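Local coordinates for protein beta-N-acetylhexosaminidase (Akkermansia muciniphila, PDB 6JEB) that hydrolyses terminal non-reducing N-acetylhexosamine residues from N-acetyl-beta-D-hexosaminides, including terminally unbranched N-glycans and chitobiose, at residues A[135-140]-A[162-167]; A[149-154]-A[214-219]; A[184-189]-A[245-250]; A[362-367]-A[464-469]. One frame throughout, in Å; residues are numbered along the deposited sequence.

Contact 1 of 4, residues A[135-140]-A[162-167]; sequences RLPVPG and EGMYTK
Arg135 spans from the Tyr165 ring at its CB to the Gly163 carbonyl at its tip. CB rests against the Tyr165 ring, 3.9 Å from Tyr165 CD2. CG stands beside its own backbone N, and the bend at chi2 (-58°) swings CD to 3.1 Å from Gly163 O. At the tip, NH1 donates to Gly163 O over 2.9 Å, approaching in the carbonyl plane on a lone pair, with the oxygen 22° out of the guanidinium plane. NE and NH2 are taken by the carbonyls of Pro99 and Ala100, so backbone oxygens hold the guanidinium and limit its rotation. The main chain adds a second tie, Tyr165 N to Arg135 O at 3.1 Å. Beyond it, Met164 SD and Pro137 CB form an apolar pair 3.9 Å apart, and the methyl Met164 CE rests on Leu136 O at 3.5 Å. Thr166, near the end of 162-167, is the N-cap of helix 167-178, its OG1 bonded to Glu169 N. Two parts of the long connection between strand 123-127 and helix 167-178 are thus joined near substrate-binding Arg101, whose side chain is about 6 Å from that of Arg135, as suits the loops that shape the active-site end of a TIM barrel.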
loop_
_atom_site.group_PDB
_atom_site.type_symbol
_atom_site.label_atom_id
_atom_site.label_comp_id
_atom_site.label_asym_id
_atom_site.label_seq_id
_atom_site.Cartn_x
_atom_site.Cartn_y
_atom_site.Cartn_z
ATOM N N ARG A 135 8.234 4.624 13.635
ATOM C CA ARG A 135 9.273 5.091 12.718
ATOM C C ARG A 135 9.190 6.572 12.346
ATOM O O ARG A 135 10.050 7.044 11.579
ATOM C CB ARG A 135 9.284 4.246 11.438
ATOM C CG ARG A 135 9.314 2.741 11.679
ATOM C CD ARG A 135 10.529 2.310 12.519
ATOM N NE ARG A 135 10.449 0.879 12.775
ATOM C CZ ARG A 135 11.037 0.257 13.794
ATOM N NH1 ARG A 135 11.816 0.930 14.639
ATOM N NH2 ARG A 135 10.845 -1.047 13.964
ATOM N N LEU A 136 8.199 7.318 12.855
ATOM C CA LEU A 136 8.020 8.720 12.494
ATOM C C LEU A 136 8.551 9.612 13.603
ATOM O O LEU A 136 8.015 9.566 14.720
ATOM C CB LEU A 136 6.539 9.018 12.280
ATOM C CG LEU A 136 6.264 10.491 11.967
ATOM C CD1 LEU A 136 6.518 10.819 10.488
ATOM C CD2 LEU A 136 4.845 10.893 12.369
ATOM N N PRO A 137 9.544 10.462 13.349
ATOM C CA PRO A 137 9.982 11.401 14.391
ATOM C C PRO A 137 8.958 12.512 14.571
ATOM O O PRO A 137 8.352 12.985 13.605
ATOM C CB PRO A 137 11.302 11.945 13.834
ATOM C CG PRO A 137 11.097 11.901 12.340
ATOM C CD PRO A 137 10.290 10.643 12.087
ATOM N N VAL A 138 8.745 12.911 15.823
ATOM C CA VAL A 138 7.803 13.988 16.129
ATOM C C VAL A 138 8.464 14.947 17.107
ATOM O O VAL A 138 8.722 14.566 18.261
ATOM C CB VAL A 138 6.475 13.460 16.706
ATOM C CG1 VAL A 138 5.498 14.614 16.891
ATOM C CG2 VAL A 138 5.867 12.385 15.817
ATOM N N PRO A 139 8.738 16.187 16.707
ATOM C CA PRO A 139 9.313 17.158 17.644
ATOM C C PRO A 139 8.447 17.293 18.888
ATOM O O PRO A 139 7.212 17.333 18.815
ATOM C CB PRO A 139 9.339 18.458 16.832
ATOM C CG PRO A 139 9.427 17.996 15.401
ATOM C CD PRO A 139 8.603 16.739 15.346
ATOM N N GLY A 140 9.111 17.333 20.041
ATOM C CA GLY A 140 8.438 17.401 21.319
ATOM C C GLY A 140 8.146 16.062 21.957
ATOM O O GLY A 140 7.698 16.030 23.112
ATOM N N GLU A 162 16.068 -1.758 15.501
ATOM C CA GLU A 162 15.671 -0.371 15.683
ATOM C C GLU A 162 15.720 0.357 14.355
ATOM O O GLU A 162 16.215 -0.156 13.342
ATOM C CB GLU A 162 16.550 0.369 16.705
ATOM C CG GLU A 162 17.909 0.807 16.181
ATOM C CD GLU A 162 18.599 1.820 17.101
ATOM O OE1 GLU A 162 17.941 2.795 17.542
ATOM O OE2 GLU A 162 19.805 1.648 17.389
ATOM N N GLY A 163 15.190 1.572 14.373
ATOM C CA GLY A 163 15.302 2.458 13.240
ATOM C C GLY A 163 14.253 3.543 13.301
ATOM O O GLY A 163 13.141 3.320 13.793
ATOM N N MET A 164 14.590 4.728 12.813
ATOM C CA MET A 164 13.603 5.794 12.704
ATOM C C MET A 164 14.026 6.680 11.545
ATOM O O MET A 164 15.213 6.992 11.413
ATOM C CB MET A 164 13.532 6.603 14.006
ATOM C CG MET A 164 12.523 7.749 13.943
ATOM S SD MET A 164 12.307 8.618 15.505
ATOM C CE MET A 164 10.793 7.866 16.118
ATOM N N TYR A 165 13.069 7.057 10.691
ATOM C CA TYR A 165 13.377 7.969 9.599
ATOM C C TYR A 165 13.667 9.357 10.150
ATOM O O TYR A 165 13.166 9.741 11.207
ATOM C CB TYR A 165 12.200 8.033 8.611
ATOM C CG TYR A 165 11.985 6.694 7.960
ATOM C CD1 TYR A 165 12.919 6.188 7.058
ATOM C CD2 TYR A 165 10.883 5.909 8.282
ATOM C CE1 TYR A 165 12.756 4.940 6.492
ATOM C CE2 TYR A 165 10.708 4.663 7.717
ATOM C CZ TYR A 165 11.648 4.181 6.827
ATOM O OH TYR A 165 11.480 2.932 6.276
ATOM N N THR A 166 14.504 10.106 9.440
ATOM C CA THR A 166 14.587 11.533 9.711
ATOM C C THR A 166 13.547 12.259 8.867
ATOM O O THR A 166 13.069 11.747 7.850
ATOM C CB THR A 166 15.970 12.089 9.371
ATOM O OG1 THR A 166 16.163 12.039 7.951
ATOM C CG2 THR A 166 17.062 11.283 10.056
ATOM N N LYS A 167 13.200 13.475 9.301
ATOM C CA LYS A 167 12.297 14.302 8.506
ATOM C C LYS A 167 12.861 14.532 7.109
ATOM O O LYS A 167 12.124 14.487 6.118
ATOM C CB LYS A 167 12.035 15.632 9.222
ATOM C CG LYS A 167 11.087 16.573 8.483
ATOM C CD LYS A 167 10.749 17.778 9.354
ATOM C CE LYS A 167 9.282 18.120 9.282
ATOM N NZ LYS A 167 8.905 19.236 10.207
#

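Contact 2 of 4, residues A[149-154]-A[214-219]; sequences SRREES and VRTTAG
Val214 and Thr216 press their methyl-bearing branches against 150-153. The apolar meetings are Val214 CG1 with Arg151 CB at 3.7 Å and Glu153 CG with Thr216 CB at 4.0 Å. Carbons face carbonyl oxygens: Val214 CG2 lies 3.2 Å from Arg150 O and Thr216 CB 3.2 Å from Glu153 O, and a CA-H...O contact joins Ser154 CA to Thr216 O at 3.5 Å. No hydrogen bond crosses directly, so water carries the polar links: one molecule accepts from Glu152 N and donates to Val214 O, another joins Thr216 OG1 to Glu153 OE2, the latter bond weak, while Glu153 OE1 accepts from Gly158 N. Arg151 grips Ser154 OG side-on in the guanidinium plane, NE at 3.0 Å and NH2 at 2.9 Å; NH1 goes to the carbonyls of Arg101 and Gln132. Arg151 CD covers Arg215 O, a buried acceptor with no hydrogen-bond partner. An alanine in place of Arg151 would probably leave Ser154 OG and the Arg101 and Gln132 carbonyls without this donor and open a gap beside Arg215 O. The side chain of Arg151 is about 5 Å from that of substrate-binding Arg101, consistent with hairpin strand 150-151 and its partner loop lying at the active-site rim.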
loop_
_atom_site.group_PDB
_atom_site.type_symbol
_atom_site.label_atom_id
_atom_site.label_comp_id
_atom_site.label_asym_id
_atom_site.label_seq_id
_atom_site.Cartn_x
_atom_site.Cartn_y
_atom_site.Cartn_z
ATOM N N SER A 149 11.180 3.381 18.995
ATOM C CA SER A 149 11.813 2.979 17.744
ATOM C C SER A 149 12.736 1.778 17.909
ATOM O O SER A 149 13.393 1.385 16.936
ATOM C CB SER A 149 12.595 4.151 17.129
ATOM O OG SER A 149 13.834 4.358 17.800
ATOM N N ARG A 150 12.808 1.196 19.108
ATOM C CA ARG A 150 13.759 0.142 19.430
ATOM C C ARG A 150 13.035 -1.026 20.074
ATOM O O ARG A 150 12.117 -0.826 20.871
ATOM C CB ARG A 150 14.784 0.675 20.437
ATOM C CG ARG A 150 15.700 1.715 19.829
ATOM C CD ARG A 150 16.256 2.692 20.859
ATOM N NE ARG A 150 17.345 3.469 20.279
ATOM C CZ ARG A 150 17.962 4.462 20.906
ATOM N NH1 ARG A 150 17.571 4.819 22.130
ATOM N NH2 ARG A 150 18.963 5.099 20.308
ATOM N N ARG A 151 13.456 -2.248 19.744
ATOM C CA ARG A 151 12.956 -3.420 20.448
ATOM C C ARG A 151 14.104 -4.382 20.737
ATOM O O ARG A 151 15.141 -4.367 20.071
ATOM C CB ARG A 151 11.798 -4.112 19.708
ATOM C CG ARG A 151 12.186 -4.796 18.411
ATOM C CD ARG A 151 10.999 -5.567 17.824
ATOM N NE ARG A 151 11.353 -6.276 16.598
ATOM C CZ ARG A 151 11.105 -5.821 15.373
ATOM N NH1 ARG A 151 10.496 -4.647 15.200
ATOM N NH2 ARG A 151 11.461 -6.541 14.318
ATOM N N GLU A 152 13.890 -5.235 21.742
ATOM C CA GLU A 152 14.959 -6.084 22.260
ATOM C C GLU A 152 15.323 -7.217 21.304
ATOM O O GLU A 152 16.484 -7.647 21.275
ATOM C CB GLU A 152 14.531 -6.655 23.616
ATOM C CG GLU A 152 15.533 -7.611 24.243
ATOM C CD GLU A 152 14.932 -8.394 25.395
ATOM O OE1 GLU A 152 13.869 -7.982 25.902
ATOM O OE2 GLU A 152 15.510 -9.432 25.773
ATOM N N GLU A 153 14.360 -7.721 20.538
ATOM C CA GLU A 153 14.569 -8.890 19.685
ATOM C C GLU A 153 13.321 -9.063 18.828
ATOM O O GLU A 153 12.386 -8.255 18.888
ATOM C CB GLU A 153 14.835 -10.163 20.502
ATOM C CG GLU A 153 13.701 -10.528 21.465
ATOM C CD GLU A 153 13.937 -11.846 22.199
ATOM O OE1 GLU A 153 14.909 -12.563 21.872
ATOM O OE2 GLU A 153 13.141 -12.172 23.103
ATOM N N SER A 154 13.307 -10.139 18.037
ATOM C CA SER A 154 12.128 -10.537 17.271
ATOM C C SER A 154 11.959 -12.044 17.414
ATOM O O SER A 154 12.855 -12.808 17.043
ATOM C CB SER A 154 12.284 -10.164 15.794
ATOM O OG SER A 154 12.710 -8.815 15.640
ATOM N N VAL A 214 8.481 -2.428 23.962
ATOM C CA VAL A 214 8.066 -2.570 22.574
ATOM C C VAL A 214 7.917 -4.058 22.264
ATOM O O VAL A 214 8.715 -4.892 22.711
ATOM C CB VAL A 214 9.080 -1.871 21.652
ATOM C CG1 VAL A 214 8.704 -2.066 20.177
ATOM C CG2 VAL A 214 9.175 -0.382 21.993
ATOM N N ARG A 215 6.870 -4.404 21.521
ATOM C CA ARG A 215 6.532 -5.807 21.326
ATOM C C ARG A 215 7.575 -6.496 20.454
ATOM O O ARG A 215 8.075 -5.920 19.481
ATOM C CB ARG A 215 5.150 -5.928 20.683
ATOM C CG ARG A 215 4.471 -7.263 20.955
ATOM C CD ARG A 215 3.103 -7.315 20.300
ATOM N NE ARG A 215 2.431 -8.595 20.498
ATOM C CZ ARG A 215 1.564 -8.849 21.476
ATOM N NH1 ARG A 215 1.273 -7.912 22.376
ATOM N NH2 ARG A 215 0.991 -10.048 21.558
ATOM N N THR A 216 7.902 -7.745 20.807
ATOM C CA THR A 216 8.882 -8.526 20.064
ATOM C C THR A 216 8.264 -9.735 19.389
ATOM O O THR A 216 8.986 -10.520 18.762
ATOM C CB THR A 216 10.023 -8.984 20.982
ATOM O OG1 THR A 216 9.504 -9.896 21.959
ATOM C CG2 THR A 216 10.672 -7.791 21.670
ATOM N N THR A 217 6.951 -9.906 19.504
ATOM C CA THR A 217 6.234 -11.028 18.928
ATOM C C THR A 217 5.038 -10.483 18.161
ATOM O O THR A 217 4.731 -9.290 18.214
ATOM C CB THR A 217 5.754 -11.979 20.029
ATOM O OG1 THR A 217 4.935 -11.254 20.962
ATOM C CG2 THR A 217 6.944 -12.584 20.762
ATOM N N ALA A 218 4.372 -11.368 17.427
ATOM C CA ALA A 218 3.128 -11.011 16.766
ATOM C C ALA A 218 1.979 -11.138 17.762
ATOM O O ALA A 218 2.190 -11.072 18.976
ATOM C CB ALA A 218 2.906 -11.894 15.534
ATOM N N GLY A 219 0.762 -11.302 17.278
ATOM C CA GLY A 219 -0.380 -11.349 18.160
ATOM C C GLY A 219 -0.966 -9.974 18.414
ATOM O O GLY A 219 -0.404 -8.934 18.060
HETATM O O HOH W 1 11.453 -4.793 23.375
HETATM O O HOH W 2 10.618 -12.424 21.569
#

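Contact 3 of 4, residues A[184-189]-A[245-250]; sequences VIPEID and DIFPSG
Val184, on a barrel strand, and Ser249, in the type I turn from Phe247 to Gly250 that follows helix 230-246, are the closest backbone pair, their CA atoms 6.5 Å apart. Side chains and one water fill the interval. The Ser249 hydroxyl donates to Val184 O, OG and O 2.8 Å apart and the donor tilted 25° from the carbonyl plane; chi1 of 66° sets OG between its own backbone N and carbonyl carbon, from where it reaches across to the strand. The water reinforces the join by donating to Val184 O and accepting from Ser249 N at 3.0 Å, so that this carbonyl serves two donors. The same water lies at the edge of the Phe247 ring, in its plane. Over one face of that ring sits Pro186, with CB 4.0 Å from the ring centroid and 19° off the normal, a CH-pi contact, and with CG 3.7 Å from Phe247 CD2. Ile246 CG2 covers the centre of the opposite face, so the ring is sandwiched. Val184 CG1 packs against Phe247 CE1 at 3.6 Å. An alanine at Phe247 would probably leave a gap between Pro186, Val184 and Ile246 and deprive Pro186 of its aromatic floor. Phe247 also touches Val174 of helix 167-178 and Leu126 of strand 123-127, while Pro186 meets Leu243 of helix 230-246. The contact therefore fills the layer between barrel wall and surrounding helices, where the beta-alpha-beta crossover returns through helix 230-246 to strand 251-253, bonded through the backbone of His253 to Pro186 and Ile188.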
loop_
_atom_site.group_PDB
_atom_site.type_symbol
_atom_site.label_atom_id
_atom_site.label_comp_id
_atom_site.label_asym_id
_atom_site.label_seq_id
_atom_site.Cartn_x
_atom_site.Cartn_y
_atom_site.Cartn_z
ATOM N N VAL A 184 2.505 9.560 -1.573
ATOM C CA VAL A 184 2.873 8.833 -0.363
ATOM C C VAL A 184 1.810 9.046 0.702
ATOM O O VAL A 184 1.422 10.189 0.994
ATOM C CB VAL A 184 4.264 9.245 0.144
ATOM C CG1 VAL A 184 4.632 8.433 1.387
ATOM C CG2 VAL A 184 5.297 9.033 -0.949
ATOM N N ILE A 185 1.349 7.948 1.291
ATOM C CA ILE A 185 0.262 7.966 2.268
ATOM C C ILE A 185 0.807 7.471 3.603
ATOM O O ILE A 185 1.058 6.265 3.749
ATOM C CB ILE A 185 -0.873 7.027 1.825
ATOM C CG1 ILE A 185 -1.252 7.247 0.347
ATOM C CG2 ILE A 185 -2.065 7.154 2.772
ATOM C CD1 ILE A 185 -1.711 8.651 0.026
ATOM N N PRO A 186 0.989 8.335 4.598
ATOM C CA PRO A 186 1.446 7.862 5.916
ATOM C C PRO A 186 0.292 7.264 6.712
ATOM O O PRO A 186 -0.846 7.738 6.643
ATOM C CB PRO A 186 1.941 9.147 6.591
ATOM C CG PRO A 186 0.998 10.224 6.004
ATOM C CD PRO A 186 0.788 9.800 4.554
ATOM N N GLU A 187 0.590 6.215 7.486
ATOM C CA GLU A 187 -0.385 5.634 8.407
ATOM C C GLU A 187 0.112 5.769 9.837
ATOM O O GLU A 187 1.220 5.316 10.162
ATOM C CB GLU A 187 -0.691 4.161 8.111
ATOM C CG GLU A 187 -1.723 3.571 9.076
ATOM C CD GLU A 187 -1.944 2.084 8.886
ATOM O OE1 GLU A 187 -1.463 1.518 7.874
ATOM O OE2 GLU A 187 -2.602 1.478 9.756
ATOM N N ILE A 188 -0.704 6.395 10.675
ATOM C CA ILE A 188 -0.523 6.416 12.123
ATOM C C ILE A 188 -1.653 5.559 12.676
ATOM O O ILE A 188 -2.800 6.014 12.774
ATOM C CB ILE A 188 -0.573 7.839 12.692
ATOM C CG1 ILE A 188 0.325 8.792 11.889
ATOM C CG2 ILE A 188 -0.206 7.836 14.181
ATOM C CD1 ILE A 188 1.803 8.428 11.887
ATOM N N ASP A 189 -1.353 4.306 13.009
ATOM C CA ASP A 189 -2.410 3.369 13.374
ATOM C C ASP A 189 -2.931 3.693 14.781
ATOM O O ASP A 189 -2.155 3.828 15.735
ATOM C CB ASP A 189 -1.875 1.936 13.271
ATOM C CG ASP A 189 -2.977 0.886 13.202
ATOM O OD1 ASP A 189 -4.115 1.168 13.634
ATOM O OD2 ASP A 189 -2.681 -0.242 12.723
ATOM N N ASP A 245 3.551 18.907 7.128
ATOM C CA ASP A 245 4.785 19.448 6.578
ATOM C C ASP A 245 5.442 18.475 5.605
ATOM O O ASP A 245 5.977 18.901 4.574
ATOM C CB ASP A 245 5.738 19.815 7.714
ATOM C CG ASP A 245 6.933 20.593 7.233
ATOM O OD1 ASP A 245 6.739 21.591 6.512
ATOM O OD2 ASP A 245 8.064 20.215 7.580
ATOM N N ILE A 246 5.407 17.179 5.903
ATOM C CA ILE A 246 6.193 16.193 5.160
ATOM C C ILE A 246 5.453 15.669 3.946
ATOM O O ILE A 246 6.045 15.503 2.875
ATOM C CB ILE A 246 6.609 15.035 6.089
ATOM C CG1 ILE A 246 7.516 15.539 7.210
ATOM C CG2 ILE A 246 7.293 13.920 5.281
ATOM C CD1 ILE A 246 7.674 14.520 8.333
ATOM N N PHE A 247 4.173 15.338 4.113
ATOM C CA PHE A 247 3.457 14.529 3.132
ATOM C C PHE A 247 2.403 15.371 2.436
ATOM O O PHE A 247 1.296 15.544 2.967
ATOM C CB PHE A 247 2.813 13.318 3.817
ATOM C CG PHE A 247 3.814 12.358 4.397
ATOM C CD1 PHE A 247 4.539 11.504 3.573
ATOM C CD2 PHE A 247 4.046 12.319 5.767
ATOM C CE1 PHE A 247 5.472 10.612 4.103
ATOM C CE2 PHE A 247 4.973 11.428 6.314
ATOM C CZ PHE A 247 5.691 10.574 5.476
ATOM N N PRO A 248 2.684 15.884 1.236
ATOM C CA PRO A 248 1.731 16.779 0.562
ATOM C C PRO A 248 0.475 16.089 0.057
ATOM O O PRO A 248 -0.432 16.789 -0.406
ATOM C CB PRO A 248 2.553 17.349 -0.602
ATOM C CG PRO A 248 3.566 16.287 -0.881
ATOM C CD PRO A 248 3.930 15.723 0.467
ATOM N N SER A 249 0.377 14.757 0.132
ATOM C CA SER A 249 -0.864 14.105 -0.276
ATOM C C SER A 249 -2.040 14.576 0.567
ATOM O O SER A 249 -3.188 14.570 0.099
ATOM C CB SER A 249 -0.734 12.582 -0.178
ATOM O OG SER A 249 -0.580 12.172 1.176
ATOM N N GLY A 250 -1.780 14.980 1.809
ATOM C CA GLY A 250 -2.846 15.395 2.693
ATOM C C GLY A 250 -3.741 14.281 3.180
ATOM O O GLY A 250 -4.728 14.557 3.865
HETATM O O HOH W 3 2.590 12.769 0.614
#

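Contact 4 of 4, residues A[362-367]-A[464-469]; sequences RNWGWM and PAFRWE
Trp364 turns the edge of its six-membered ring into Phe466, its CZ2 standing over the centre of one Phe466 face in an edge-to-face pair with centroids 5.0 Å apart and planes at 88°. Trp468 turns its edge toward the face of Trp364 in an offset edge-to-face pair that completes the aromatic cluster, Trp468 CE3 lying 3.7 Å from Trp364 CH2. Arg362 CB covers a face of the Trp364 indole near its rim, while Met367 SD, Phe466 CB and Glu469 OE1 lie at its edge. Trp364 CH2 sits 3.7 Å above the plane of the Arg362 guanidinium, over its centre. Anti to the carbonyl carbon (chi1 -61°), Arg362 CG lies 3.7 Å from Phe466 CD2; bends at chi2 and chi3 then carry CD and NE round toward the C-terminal segment. Both terminal nitrogens grip Trp468 O end-on, NH1 at 3.2 Å and NH2 at 2.9 Å from that oxygen. A water at the guanidinium edge joins Arg362 NH2 to Glu469 OE1; Glu469 is poorly ordered, and its OE2 forms a salt bridge with Arg403. The C-terminal end of the chain is laid over the loop between strand 342-345 and helix 372-376, whose Trp364 side chain is about 7 Å from those of substrate-binding Asp354 and Glu402. Helix 407-414 borders both segments: His409 meets the Phe466 ring, and Arg413 donates to Arg362 O.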
loop_
_atom_site.group_PDB
_atom_site.type_symbol
_atom_site.label_atom_id
_atom_site.label_comp_id
_atom_site.label_asym_id
_atom_site.label_seq_id
_atom_site.Cartn_x
_atom_site.Cartn_y
_atom_site.Cartn_z
ATOM N N ARG A 362 7.407 -20.692 4.131
ATOM C CA ARG A 362 7.111 -20.403 5.534
ATOM C C ARG A 362 5.761 -19.713 5.690
ATOM O O ARG A 362 5.494 -18.679 5.066
ATOM C CB ARG A 362 8.223 -19.556 6.161
ATOM C CG ARG A 362 9.602 -20.220 6.163
ATOM C CD ARG A 362 9.631 -21.520 6.956
ATOM N NE ARG A 362 9.461 -21.302 8.389
ATOM C CZ ARG A 362 10.457 -21.040 9.233
ATOM N NH1 ARG A 362 11.710 -20.957 8.797
ATOM N NH2 ARG A 362 10.200 -20.866 10.521
ATOM N N ASN A 363 4.902 -20.306 6.518
ATOM C CA ASN A 363 3.590 -19.747 6.808
ATOM C C ASN A 363 3.424 -19.395 8.275
ATOM O O ASN A 363 2.346 -18.938 8.674
ATOM C CB ASN A 363 2.469 -20.683 6.323
ATOM C CG ASN A 363 2.136 -21.790 7.315
ATOM O OD1 ASN A 363 2.984 -22.248 8.085
ATOM N ND2 ASN A 363 0.882 -22.225 7.298
ATOM N N TRP A 364 4.461 -19.596 9.087
ATOM C CA TRP A 364 4.487 -19.181 10.487
ATOM C C TRP A 364 3.363 -19.810 11.303
ATOM O O TRP A 364 2.987 -19.297 12.363
ATOM C CB TRP A 364 4.558 -17.651 10.608
ATOM C CG TRP A 364 5.600 -17.132 9.658
ATOM C CD1 TRP A 364 5.391 -16.464 8.481
ATOM C CD2 TRP A 364 7.016 -17.329 9.759
ATOM N NE1 TRP A 364 6.596 -16.204 7.867
ATOM C CE2 TRP A 364 7.606 -16.724 8.632
ATOM C CE3 TRP A 364 7.843 -17.943 10.707
ATOM C CZ2 TRP A 364 8.986 -16.720 8.425
ATOM C CZ3 TRP A 364 9.211 -17.927 10.502
ATOM C CH2 TRP A 364 9.768 -17.322 9.370
ATOM N N GLY A 365 2.839 -20.935 10.820
ATOM C CA GLY A 365 1.826 -21.693 11.516
ATOM C C GLY A 365 0.398 -21.259 11.271
ATOM O O GLY A 365 -0.512 -21.823 11.893
ATOM N N TRP A 366 0.159 -20.288 10.388
ATOM C CA TRP A 366 -1.211 -19.815 10.215
ATOM C C TRP A 366 -1.542 -19.294 8.819
ATOM O O TRP A 366 -2.711 -19.325 8.425
ATOM C CB TRP A 366 -1.551 -18.749 11.261
ATOM C CG TRP A 366 -0.775 -17.481 11.098
ATOM C CD1 TRP A 366 0.452 -17.196 11.625
ATOM C CD2 TRP A 366 -1.172 -16.320 10.358
ATOM N NE1 TRP A 366 0.846 -15.933 11.257
ATOM C CE2 TRP A 366 -0.134 -15.373 10.478
ATOM C CE3 TRP A 366 -2.304 -15.989 9.602
ATOM C CZ2 TRP A 366 -0.193 -14.116 9.877
ATOM C CZ3 TRP A 366 -2.359 -14.740 9.000
ATOM C CH2 TRP A 366 -1.311 -13.821 9.142
ATOM N N MET A 367 -0.554 -18.807 8.066
ATOM C CA MET A 367 -0.860 -18.120 6.815
ATOM C C MET A 367 -1.285 -19.106 5.735
ATOM O O MET A 367 -0.641 -20.142 5.532
ATOM C CB MET A 367 0.356 -17.349 6.312
ATOM C CG MET A 367 0.806 -16.206 7.189
ATOM S SD MET A 367 2.299 -15.528 6.456
ATOM C CE MET A 367 2.555 -14.066 7.464
ATOM N N PRO A 464 14.753 -16.545 0.318
ATOM C CA PRO A 464 15.903 -16.350 1.211
ATOM C C PRO A 464 15.644 -16.961 2.581
ATOM O O PRO A 464 14.511 -17.006 3.064
ATOM C CB PRO A 464 16.032 -14.824 1.293
ATOM C CG PRO A 464 15.446 -14.330 -0.001
ATOM C CD PRO A 464 14.318 -15.288 -0.316
ATOM N N ALA A 465 16.713 -17.454 3.197
ATOM C CA ALA A 465 16.591 -18.137 4.475
ATOM C C ALA A 465 16.127 -17.182 5.570
ATOM O O ALA A 465 16.427 -15.986 5.550
ATOM C CB ALA A 465 17.942 -18.723 4.874
ATOM N N PHE A 466 15.398 -17.733 6.540
ATOM C CA PHE A 466 14.977 -17.016 7.734
ATOM C C PHE A 466 15.760 -17.526 8.936
ATOM O O PHE A 466 16.230 -18.667 8.952
ATOM C CB PHE A 466 13.486 -17.225 8.016
ATOM C CG PHE A 466 12.582 -16.697 6.944
ATOM C CD1 PHE A 466 12.199 -15.366 6.944
ATOM C CD2 PHE A 466 12.101 -17.531 5.946
ATOM C CE1 PHE A 466 11.359 -14.870 5.958
ATOM C CE2 PHE A 466 11.257 -17.041 4.959
ATOM C CZ PHE A 466 10.887 -15.709 4.962
ATOM N N ARG A 467 15.888 -16.677 9.952
ATOM C CA ARG A 467 16.596 -17.073 11.160
ATOM C C ARG A 467 15.684 -17.689 12.214
ATOM O O ARG A 467 16.186 -18.260 13.190
ATOM C CB ARG A 467 17.339 -15.880 11.771
ATOM C CG ARG A 467 16.468 -14.999 12.652
ATOM C CD ARG A 467 17.289 -13.919 13.349
ATOM N NE ARG A 467 17.907 -13.002 12.397
ATOM C CZ ARG A 467 17.464 -11.776 12.144
ATOM N NH1 ARG A 467 16.401 -11.307 12.783
ATOM N NH2 ARG A 467 18.089 -11.015 11.255
ATOM N N TRP A 468 14.370 -17.595 12.048
ATOM C CA TRP A 468 13.425 -18.026 13.066
ATOM C C TRP A 468 12.949 -19.446 12.794
ATOM O O TRP A 468 12.689 -19.813 11.645
ATOM C CB TRP A 468 12.214 -17.094 13.098
ATOM C CG TRP A 468 12.574 -15.650 13.208
ATOM C CD1 TRP A 468 13.195 -15.036 14.259
ATOM C CD2 TRP A 468 12.319 -14.628 12.239
ATOM N NE1 TRP A 468 13.359 -13.701 13.993
ATOM C CE2 TRP A 468 12.825 -13.422 12.762
ATOM C CE3 TRP A 468 11.716 -14.618 10.975
ATOM C CZ2 TRP A 468 12.741 -12.213 12.072
ATOM C CZ3 TRP A 468 11.638 -13.423 10.292
ATOM C CH2 TRP A 468 12.143 -12.233 10.843
ATOM N N GLU A 469 12.837 -20.231 13.862
ATOM C CA GLU A 469 12.213 -21.557 13.822
ATOM C C GLU A 469 12.723 -22.446 12.687
ATOM O O GLU A 469 12.047 -23.387 12.266
ATOM C CB GLU A 469 10.690 -21.412 13.759
ATOM C CG GLU A 469 10.113 -20.657 14.951
ATOM C CD GLU A 469 9.141 -19.559 14.552
ATOM O OE1 GLU A 469 8.151 -19.867 13.855
ATOM O OE2 GLU A 469 9.369 -18.388 14.937
HETATM O O HOH W 4 7.407 -21.519 11.702
#

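Overall arrangement
Following the chain from its N-terminal end, the loop after strand 123-127 opens contact 1, which closes at the start of helix 167-178. Contact 2 opens inside that span and closes far later, in the loop before helix 230-246, so the two cross; Glu162 and Arg150 bind them by a salt bridge. Contact 3 crosses contact 2 in turn, joining strand 183-187 to the end of helix 230-246, and meets contact 1 through the salt bridge of Lys167 with Asp245. Contact 4 follows in series, bringing the C-terminal tail back to a late barrel loop; there Trp468 NE1 packs near Ser154 O of contact 2. Contacts 3 and 4 lie on opposite sides of the chain's centre.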